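Local coordinates for uncharacterized protein YacP (Bacillus subtilis, PDB 5MQ8), which acts as an endoribonuclease (Rae1) of the PIN/NYN type, involved in ribosome-dependent mRNA decay, at residues K36-Y40 with E127-E132. Coordinates in Å, arbitrary orientation, origin at the centre of the assembly. Residue numbers count along the deposited sequence, not the author numbering.
Sequences KMAEY and EVETIE
Two regular α-helical segments, 36-40 and 127-132, cross at 71° with axes 9.7 Å apart, burying 386 Å². CA atoms lie closest at Tyr40–Val128 (6.4 Å), then Glu39–Glu132 (7.1 Å). Tyr40, the residue with most area covered, takes a t chi1 that sends its ring out past Val128 and Ile131, so that OH reaches the Glu127 end of 127-132 and donates a hydrogen bond to Glu127 OE1 (2.9 Å), while Tyr40 CD2 packs against Ile131 CD1 (3.7 Å) and Val128 CG2 (4.3 Å). Val128, chi1 t, directs its CA-to-CB bond toward 36-40 and sets its CG1 3.8 Å from Lys36 CD. The aliphatic part of Lys36 thus closes the apolar patch; with chi1 and chi2 m and chi3 (116°) and chi4 (-147°) between wells, Lys36 NZ lies 2.8 Å from both Glu132 OE2 and Glu39 OE1, a salt-bridge network. The shared ammonium offsets the closeness of Glu39 OE1 and Glu132 OE2 (4.1 Å). Polar links thus flank an apolar centre between two helices of the PIN-like α/β domain. Ser154 of the second subunit packs on Lys36 and Glu39; Met37 and Tyr40 seat helix 23-44 on parallel strands 3-7 and 47-52 and also touch Leu124 of helix 121-145.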
loop_
_atom_site.group_PDB
_atom_site.type_symbol
_atom_site.label_atom_id
_atom_site.label_comp_id
_atom_site.label_asym_id
_atom_site.label_seq_id
_atom_site.Cartn_x
_atom_site.Cartn_y
_atom_site.Cartn_z
ATOM N N LYS A 36 -10.542 -6.774 -6.949
ATOM C CA LYS A 36 -11.793 -6.042 -6.728
ATOM C C LYS A 36 -12.781 -6.891 -5.925
ATOM O O LYS A 36 -13.434 -6.369 -5.018
ATOM C CB LYS A 36 -12.443 -5.602 -8.063
ATOM C CG LYS A 36 -11.661 -4.572 -8.886
ATOM C CD LYS A 36 -11.293 -3.325 -8.097
ATOM C CE LYS A 36 -9.793 -3.215 -7.971
ATOM N NZ LYS A 36 -9.375 -2.585 -6.688
ATOM N N MET A 37 -12.859 -8.201 -6.239
ATOM C CA MET A 37 -13.744 -9.125 -5.543
ATOM C C MET A 37 -13.272 -9.442 -4.110
ATOM O O MET A 37 -14.112 -9.737 -3.259
ATOM C CB MET A 37 -14.027 -10.397 -6.365
ATOM C CG MET A 37 -14.912 -10.146 -7.629
ATOM S SD MET A 37 -16.219 -8.880 -7.542
ATOM C CE MET A 37 -17.271 -9.585 -6.531
ATOM N N ALA A 38 -11.947 -9.335 -3.834
ATOM C CA ALA A 38 -11.373 -9.511 -2.493
ATOM C C ALA A 38 -11.854 -8.356 -1.623
ATOM O O ALA A 38 -12.334 -8.599 -0.526
ATOM C CB ALA A 38 -9.850 -9.527 -2.561
ATOM N N GLU A 39 -11.797 -7.111 -2.155
ATOM C CA GLU A 39 -12.274 -5.908 -1.481
ATOM C C GLU A 39 -13.777 -6.016 -1.172
ATOM O O GLU A 39 -14.176 -5.720 -0.045
ATOM C CB GLU A 39 -11.999 -4.670 -2.333
ATOM C CG GLU A 39 -10.567 -4.200 -2.246
ATOM C CD GLU A 39 -9.993 -3.562 -3.492
ATOM O OE1 GLU A 39 -10.775 -3.033 -4.312
ATOM O OE2 GLU A 39 -8.752 -3.570 -3.635
ATOM N N TYR A 40 -14.589 -6.483 -2.161
ATOM C CA TYR A 40 -16.034 -6.682 -2.045
ATOM C C TYR A 40 -16.340 -7.685 -0.939
ATOM O O TYR A 40 -17.172 -7.378 -0.081
ATOM C CB TYR A 40 -16.647 -7.161 -3.381
ATOM C CG TYR A 40 -18.161 -7.195 -3.391
ATOM C CD1 TYR A 40 -18.859 -8.308 -2.926
ATOM C CD2 TYR A 40 -18.897 -6.126 -3.890
ATOM C CE1 TYR A 40 -20.253 -8.327 -2.900
ATOM C CE2 TYR A 40 -20.292 -6.154 -3.910
ATOM C CZ TYR A 40 -20.967 -7.253 -3.406
ATOM O OH TYR A 40 -22.347 -7.266 -3.423
ATOM N N GLU A 127 -21.103 -0.780 -7.155
ATOM C CA GLU A 127 -20.879 -1.285 -5.801
ATOM C C GLU A 127 -19.375 -1.382 -5.513
ATOM O O GLU A 127 -18.919 -0.880 -4.487
ATOM C CB GLU A 127 -21.539 -2.651 -5.630
ATOM C CG GLU A 127 -23.049 -2.556 -5.513
ATOM C CD GLU A 127 -23.798 -3.839 -5.222
ATOM O OE1 GLU A 127 -23.154 -4.874 -4.925
ATOM O OE2 GLU A 127 -25.049 -3.793 -5.248
ATOM N N VAL A 128 -18.604 -1.969 -6.455
ATOM C CA VAL A 128 -17.149 -2.092 -6.346
ATOM C C VAL A 128 -16.479 -0.710 -6.247
ATOM O O VAL A 128 -15.623 -0.520 -5.387
ATOM C CB VAL A 128 -16.555 -2.991 -7.481
ATOM C CG1 VAL A 128 -15.057 -2.787 -7.650
ATOM C CG2 VAL A 128 -16.873 -4.467 -7.240
ATOM N N GLU A 129 -16.875 0.253 -7.107
ATOM C CA GLU A 129 -16.299 1.599 -7.098
ATOM C C GLU A 129 -16.536 2.348 -5.785
ATOM O O GLU A 129 -15.617 3.008 -5.294
ATOM C CB GLU A 129 -16.756 2.419 -8.311
ATOM C CG GLU A 129 -16.060 1.971 -9.590
ATOM C CD GLU A 129 -16.499 2.615 -10.893
ATOM O OE1 GLU A 129 -17.653 3.096 -10.969
ATOM O OE2 GLU A 129 -15.699 2.596 -11.858
ATOM N N THR A 130 -17.736 2.191 -5.194
ATOM C CA THR A 130 -18.126 2.804 -3.907
ATOM C C THR A 130 -17.299 2.191 -2.764
ATOM O O THR A 130 -16.768 2.939 -1.946
ATOM C CB THR A 130 -19.663 2.651 -3.678
ATOM O OG1 THR A 130 -20.382 3.336 -4.685
ATOM C CG2 THR A 130 -20.124 3.088 -2.315
ATOM N N ILE A 131 -17.227 0.835 -2.709
ATOM C CA ILE A 131 -16.475 0.062 -1.705
ATOM C C ILE A 131 -14.973 0.417 -1.741
ATOM O O ILE A 131 -14.387 0.647 -0.689
ATOM C CB ILE A 131 -16.755 -1.463 -1.838
ATOM C CG1 ILE A 131 -18.183 -1.794 -1.357
ATOM C CG2 ILE A 131 -15.711 -2.305 -1.092
ATOM C CD1 ILE A 131 -18.728 -3.159 -1.744
ATOM N N GLU A 132 -14.385 0.525 -2.947
ATOM C CA GLU A 132 -12.991 0.909 -3.157
ATOM C C GLU A 132 -12.696 2.272 -2.503
ATOM O O GLU A 132 -11.697 2.411 -1.793
ATOM C CB GLU A 132 -12.698 1.052 -4.656
ATOM C CG GLU A 132 -12.111 -0.160 -5.344
ATOM C CD GLU A 132 -11.640 0.149 -6.754
ATOM O OE1 GLU A 132 -12.479 0.581 -7.578
ATOM O OE2 GLU A 132 -10.424 0.004 -7.021
#